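Local coordinates for valine-pyruvate aminotransferase (Salmonella typhimurium, PDB 3G7Q), which transfers the amino group of L-valine to pyruvate, giving L-alanine and 3-methyl-2-oxobutanoate, using pyridoxal 5'-phosphate as cofactor, at residues Thr318-Leu332 / Pro336-Asp348. Numbering follows the deposited sequence.
Sequences TIAIIRRYLSEERCL and PEGAIFLWLWFKD
Leu-332 and Trp-345 face each other as an antiparallel hydrogen-bonded pair: Leu-332 N donates to Trp-345 O (2.8 Å), and Trp-345 N returns a nearly straight bond to Leu-332 O (2.7 Å, 174° at the hydrogen). From there the two side chains lie side by side, pointing the same way. Leu-332 CB sits 3.6 Å from Trp-345 O, CG stays near the same oxygen (4.2 Å), and CD1 makes an off-centre CH-pi contact with the six-membered ring, 3.6 Å from Trp-345 CE3. That same methyl also touches Lys-347 CD. One residue earlier, Cys-331 has SG anti to its backbone N (chi1 -174°), which brings the sulfur 3.8 Å from Phe-346 CE1, oblique to the ring, and up against Leu-344 CB. Arg-330 O meets the edge of the same phenyl. Further along, Leu-342 CD1 packs against helix 299-325, 3.6 Å from both Thr-318 CG2 and Ile-322 CD1, while Ile-319 CD1 meets Pro-336 CG tip to tip. Arg-323 ties the turn back to the helix, NH1 and NH2 both gripping Cys-331 O end-on. This is helix-on-sheet packing within the aminotransferase fold: the two backbone bonds set Leu-332 opposite Trp-345, and apolar contacts seat the helix on strand 341-345.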
loop_
_atom_site.group_PDB
_atom_site.type_symbol
_atom_site.label_atom_id
_atom_site.label_comp_id
_atom_site.label_asym_id
_atom_site.label_seq_id
_atom_site.Cartn_x
_atom_site.Cartn_y
_atom_site.Cartn_z
ATOM N N THR A 318 25.722 22.918 -2.933
ATOM C CA THR A 318 26.347 21.700 -2.400
ATOM C C THR A 318 27.600 21.299 -3.178
ATOM O O THR A 318 28.629 20.904 -2.588
ATOM C CB THR A 318 25.315 20.555 -2.382
ATOM O OG1 THR A 318 24.189 20.956 -1.575
ATOM C CG2 THR A 318 25.945 19.255 -1.851
ATOM N N ILE A 319 27.560 21.415 -4.501
ATOM C CA ILE A 319 28.745 21.127 -5.292
ATOM C C ILE A 319 29.871 22.073 -4.910
ATOM O O ILE A 319 31.027 21.669 -4.815
ATOM C CB ILE A 319 28.445 21.190 -6.802
ATOM C CG1 ILE A 319 27.577 19.986 -7.187
ATOM C CG2 ILE A 319 29.758 21.180 -7.625
ATOM C CD1 ILE A 319 27.059 19.992 -8.638
ATOM N N ALA A 320 29.540 23.340 -4.715
ATOM C CA ALA A 320 30.558 24.327 -4.348
ATOM C C ALA A 320 31.208 23.955 -2.998
ATOM O O ALA A 320 32.413 24.119 -2.851
ATOM C CB ALA A 320 29.980 25.730 -4.293
ATOM N N ILE A 321 30.405 23.457 -2.051
ATOM C CA ILE A 321 30.917 23.012 -0.739
ATOM C C ILE A 321 31.871 21.857 -0.973
ATOM O O ILE A 321 33.007 21.876 -0.501
ATOM C CB ILE A 321 29.788 22.609 0.236
ATOM C CG1 ILE A 321 28.947 23.820 0.658
ATOM C CG2 ILE A 321 30.359 21.940 1.510
ATOM C CD1 ILE A 321 27.649 23.440 1.430
ATOM N N ILE A 322 31.436 20.867 -1.744
ATOM C CA ILE A 322 32.273 19.708 -2.053
ATOM C C ILE A 322 33.609 20.138 -2.642
ATOM O O ILE A 322 34.679 19.678 -2.215
ATOM C CB ILE A 322 31.564 18.723 -3.024
ATOM C CG1 ILE A 322 30.355 18.051 -2.332
ATOM C CG2 ILE A 322 32.551 17.644 -3.549
ATOM C CD1 ILE A 322 29.485 17.248 -3.291
ATOM N N ARG A 323 33.555 21.026 -3.623
ATOM C CA ARG A 323 34.779 21.462 -4.301
ATOM C C ARG A 323 35.751 22.271 -3.421
ATOM O O ARG A 323 36.951 22.356 -3.737
ATOM C CB ARG A 323 34.403 22.191 -5.585
ATOM C CG ARG A 323 33.839 21.241 -6.646
ATOM C CD ARG A 323 34.945 20.440 -7.267
ATOM N NE ARG A 323 34.496 19.406 -8.226
ATOM C CZ ARG A 323 34.676 18.094 -8.138
ATOM N NH1 ARG A 323 35.339 17.550 -7.118
ATOM N NH2 ARG A 323 34.223 17.324 -9.128
ATOM N N ARG A 324 35.278 22.829 -2.313
ATOM C CA ARG A 324 36.202 23.473 -1.361
ATOM C C ARG A 324 37.066 22.444 -0.677
ATOM O O ARG A 324 38.152 22.767 -0.223
ATOM C CB ARG A 324 35.465 24.287 -0.326
ATOM C CG ARG A 324 34.950 25.596 -0.921
ATOM C CD ARG A 324 34.513 26.589 0.107
ATOM N NE ARG A 324 33.195 26.329 0.624
ATOM C CZ ARG A 324 32.908 25.952 1.868
ATOM N NH1 ARG A 324 33.839 25.778 2.814
ATOM N NH2 ARG A 324 31.636 25.773 2.172
ATOM N N TYR A 325 36.589 21.199 -0.623
ATOM C CA TYR A 325 37.302 20.105 0.083
ATOM C C TYR A 325 37.907 19.040 -0.796
ATOM O O TYR A 325 38.893 18.398 -0.383
ATOM C CB TYR A 325 36.335 19.427 1.066
ATOM C CG TYR A 325 35.949 20.296 2.238
ATOM C CD1 TYR A 325 36.742 20.334 3.375
ATOM C CD2 TYR A 325 34.798 21.120 2.199
ATOM C CE1 TYR A 325 36.413 21.133 4.440
ATOM C CE2 TYR A 325 34.488 21.947 3.255
ATOM C CZ TYR A 325 35.292 21.926 4.390
ATOM O OH TYR A 325 35.005 22.716 5.484
ATOM N N LEU A 326 37.311 18.801 -1.972
ATOM C CA LEU A 326 37.719 17.707 -2.855
ATOM C C LEU A 326 37.732 18.136 -4.303
ATOM O O LEU A 326 36.704 18.589 -4.796
ATOM C CB LEU A 326 36.706 16.567 -2.699
ATOM C CG LEU A 326 36.702 15.772 -1.383
ATOM C CD1 LEU A 326 35.343 15.016 -1.184
ATOM C CD2 LEU A 326 37.852 14.807 -1.327
ATOM N N SER A 327 38.871 17.988 -4.979
ATOM C CA SER A 327 38.964 18.296 -6.421
ATOM C C SER A 327 38.623 17.073 -7.242
ATOM O O SER A 327 38.328 16.023 -6.703
ATOM C CB SER A 327 40.379 18.725 -6.794
ATOM O OG SER A 327 41.246 17.621 -6.870
ATOM N N GLU A 328 38.648 17.235 -8.562
ATOM C CA GLU A 328 38.439 16.147 -9.497
ATOM C C GLU A 328 39.452 15.010 -9.333
ATOM O O GLU A 328 39.180 13.893 -9.771
ATOM C CB GLU A 328 38.477 16.635 -10.949
ATOM C CG GLU A 328 39.836 16.955 -11.517
ATOM C CD GLU A 328 40.399 18.301 -11.070
ATOM O OE1 GLU A 328 39.737 19.053 -10.311
ATOM O OE2 GLU A 328 41.510 18.591 -11.516
ATOM N N GLU A 329 40.610 15.272 -8.722
ATOM C CA GLU A 329 41.609 14.222 -8.475
ATOM C C GLU A 329 41.179 13.252 -7.378
ATOM O O GLU A 329 41.736 12.172 -7.293
ATOM C CB GLU A 329 43.001 14.812 -8.133
ATOM C CG GLU A 329 43.480 15.643 -9.340
ATOM C CD GLU A 329 44.944 15.996 -9.358
ATOM O OE1 GLU A 329 45.604 15.922 -8.308
ATOM O OE2 GLU A 329 45.427 16.387 -10.454
ATOM N N ARG A 330 40.209 13.643 -6.556
ATOM C CA ARG A 330 39.727 12.804 -5.457
ATOM C C ARG A 330 38.209 12.598 -5.433
ATOM O O ARG A 330 37.721 11.824 -4.616
ATOM C CB ARG A 330 40.184 13.417 -4.136
ATOM C CG ARG A 330 41.701 13.429 -3.961
ATOM C CD ARG A 330 42.225 12.066 -3.749
ATOM N NE ARG A 330 43.656 12.074 -3.469
ATOM C CZ ARG A 330 44.629 11.875 -4.349
ATOM N NH1 ARG A 330 44.387 11.642 -5.630
ATOM N NH2 ARG A 330 45.886 11.895 -3.922
ATOM N N CYS A 331 37.466 13.324 -6.274
ATOM C CA CYS A 331 36.011 13.143 -6.360
ATOM C C CYS A 331 35.419 13.646 -7.665
ATOM O O CYS A 331 35.439 14.852 -7.938
ATOM C CB CYS A 331 35.345 13.865 -5.184
ATOM S SG CYS A 331 33.529 13.586 -5.053
ATOM N N LEU A 332 34.926 12.720 -8.484
ATOM C CA LEU A 332 34.184 13.052 -9.694
ATOM C C LEU A 332 32.694 12.995 -9.308
ATOM O O LEU A 332 32.265 12.104 -8.577
ATOM C CB LEU A 332 34.499 12.114 -10.838
ATOM C CG LEU A 332 35.957 12.143 -11.318
ATOM C CD1 LEU A 332 36.244 11.088 -12.378
ATOM C CD2 LEU A 332 36.316 13.534 -11.858
ATOM N N PRO A 336 24.668 16.680 -12.284
ATOM C CA PRO A 336 23.382 16.649 -11.603
ATOM C C PRO A 336 22.281 17.180 -12.517
ATOM O O PRO A 336 22.005 18.371 -12.542
ATOM C CB PRO A 336 23.627 17.567 -10.390
ATOM C CG PRO A 336 24.559 18.474 -10.806
ATOM C CD PRO A 336 25.479 17.825 -11.841
ATOM N N GLU A 337 21.666 16.287 -13.278
ATOM C CA GLU A 337 20.650 16.707 -14.267
ATOM C C GLU A 337 19.221 16.723 -13.719
ATOM O O GLU A 337 18.312 17.274 -14.367
ATOM C CB GLU A 337 20.773 15.850 -15.538
ATOM C CG GLU A 337 22.115 16.016 -16.239
ATOM C CD GLU A 337 22.196 15.256 -17.518
ATOM O OE1 GLU A 337 22.092 14.023 -17.499
ATOM O OE2 GLU A 337 22.365 15.904 -18.569
ATOM N N GLY A 338 19.020 16.202 -12.516
ATOM C CA GLY A 338 17.744 16.205 -11.861
ATOM C C GLY A 338 17.811 15.382 -10.605
ATOM O O GLY A 338 18.882 14.876 -10.225
ATOM N N ALA A 339 16.656 15.227 -9.965
ATOM C CA ALA A 339 16.510 14.542 -8.713
ATOM C C ALA A 339 17.269 15.257 -7.561
ATOM O O ALA A 339 17.696 16.418 -7.701
ATOM C CB ALA A 339 16.854 13.004 -8.804
ATOM N N ILE A 340 17.369 14.565 -6.446
ATOM C CA ILE A 340 17.783 15.186 -5.174
ATOM C C ILE A 340 19.079 14.620 -4.588
ATOM O O ILE A 340 19.372 14.808 -3.387
ATOM C CB ILE A 340 16.616 15.054 -4.127
ATOM C CG1 ILE A 340 16.299 13.582 -3.776
ATOM C CG2 ILE A 340 15.353 15.833 -4.635
ATOM C CD1 ILE A 340 15.271 13.391 -2.599
ATOM N N PHE A 341 19.837 13.940 -5.444
ATOM C CA PHE A 341 21.063 13.276 -5.034
ATOM C C PHE A 341 22.297 13.764 -5.777
ATOM O O PHE A 341 22.204 14.296 -6.864
ATOM C CB PHE A 341 20.964 11.775 -5.336
ATOM C CG PHE A 341 19.721 11.132 -4.784
ATOM C CD1 PHE A 341 19.626 10.807 -3.436
ATOM C CD2 PHE A 341 18.631 10.918 -5.598
ATOM C CE1 PHE A 341 18.456 10.253 -2.921
ATOM C CE2 PHE A 341 17.440 10.357 -5.071
ATOM C CZ PHE A 341 17.358 10.035 -3.763
ATOM N N LEU A 342 23.443 13.547 -5.149
ATOM C CA LEU A 342 24.715 13.644 -5.821
ATOM C C LEU A 342 25.357 12.245 -5.752
ATOM O O LEU A 342 25.344 11.559 -4.711
ATOM C CB LEU A 342 25.627 14.712 -5.234
ATOM C CG LEU A 342 25.202 16.153 -5.478
ATOM C CD1 LEU A 342 26.132 17.115 -4.682
ATOM C CD2 LEU A 342 25.202 16.497 -6.975
ATOM N N TRP A 343 25.878 11.830 -6.887
ATOM C CA TRP A 343 26.568 10.541 -7.027
ATOM C C TRP A 343 28.038 10.858 -7.158
ATOM O O TRP A 343 28.484 11.503 -8.148
ATOM C CB TRP A 343 26.030 9.819 -8.238
ATOM C CG TRP A 343 26.613 8.488 -8.592
ATOM C CD1 TRP A 343 27.452 8.205 -9.614
ATOM C CD2 TRP A 343 26.285 7.228 -7.982
ATOM N NE1 TRP A 343 27.696 6.870 -9.663
ATOM C CE2 TRP A 343 26.992 6.241 -8.679
ATOM C CE3 TRP A 343 25.483 6.852 -6.900
ATOM C CZ2 TRP A 343 26.920 4.884 -8.346
ATOM C CZ3 TRP A 343 25.391 5.503 -6.574
ATOM C CH2 TRP A 343 26.110 4.541 -7.297
ATOM N N LEU A 344 28.787 10.379 -6.163
ATOM C CA LEU A 344 30.207 10.665 -6.039
ATOM C C LEU A 344 31.030 9.457 -6.438
ATOM O O LEU A 344 30.828 8.371 -5.895
ATOM C CB LEU A 344 30.545 11.042 -4.601
ATOM C CG LEU A 344 29.639 12.131 -3.968
ATOM C CD1 LEU A 344 30.055 12.417 -2.508
ATOM C CD2 LEU A 344 29.576 13.397 -4.828
ATOM N N TRP A 345 31.953 9.666 -7.375
ATOM C CA TRP A 345 32.876 8.648 -7.842
ATOM C C TRP A 345 34.287 9.038 -7.398
ATOM O O TRP A 345 34.857 9.977 -7.935
ATOM C CB TRP A 345 32.781 8.487 -9.353
ATOM C CG TRP A 345 33.794 7.576 -9.978
ATOM C CD1 TRP A 345 34.446 6.517 -9.390
ATOM C CD2 TRP A 345 34.199 7.578 -11.358
ATOM N NE1 TRP A 345 35.286 5.916 -10.308
ATOM C CE2 TRP A 345 35.148 6.545 -11.520
ATOM C CE3 TRP A 345 33.862 8.361 -12.462
ATOM C CZ2 TRP A 345 35.765 6.281 -12.743
ATOM C CZ3 TRP A 345 34.507 8.103 -13.690
ATOM C CH2 TRP A 345 35.454 7.081 -13.799
ATOM N N PHE A 346 34.813 8.311 -6.416
ATOM C CA PHE A 346 36.140 8.542 -5.847
ATOM C C PHE A 346 37.071 7.764 -6.741
ATOM O O PHE A 346 37.458 6.627 -6.464
ATOM C CB PHE A 346 36.168 8.109 -4.379
ATOM C CG PHE A 346 35.078 8.750 -3.557
ATOM C CD1 PHE A 346 35.028 10.132 -3.397
ATOM C CD2 PHE A 346 34.074 7.983 -2.969
ATOM C CE1 PHE A 346 34.034 10.714 -2.652
ATOM C CE2 PHE A 346 33.079 8.577 -2.219
ATOM C CZ PHE A 346 33.048 9.935 -2.065
ATOM N N LYS A 347 37.419 8.374 -7.874
ATOM C CA LYS A 347 38.086 7.605 -8.944
ATOM C C LYS A 347 39.389 6.968 -8.479
ATOM O O LYS A 347 40.224 7.624 -7.895
ATOM C CB LYS A 347 38.292 8.441 -10.221
ATOM C CG LYS A 347 38.914 7.651 -11.396
ATOM C CD LYS A 347 38.805 8.374 -12.760
ATOM C CE LYS A 347 39.364 7.487 -13.900
ATOM N NZ LYS A 347 40.817 7.246 -13.721
ATOM N N ASP A 348 39.485 5.661 -8.697
ATOM C CA ASP A 348 40.652 4.861 -8.309
ATOM C C ASP A 348 40.912 4.846 -6.783
ATOM O O ASP A 348 42.038 4.561 -6.357
ATOM C CB ASP A 348 41.914 5.293 -9.087
ATOM C CG ASP A 348 41.721 5.226 -10.587
ATOM O OD1 ASP A 348 41.060 4.292 -11.090
ATOM O OD2 ASP A 348 42.217 6.127 -11.259
HETATM O O HOH W 1 38.236 11.320 -8.527
#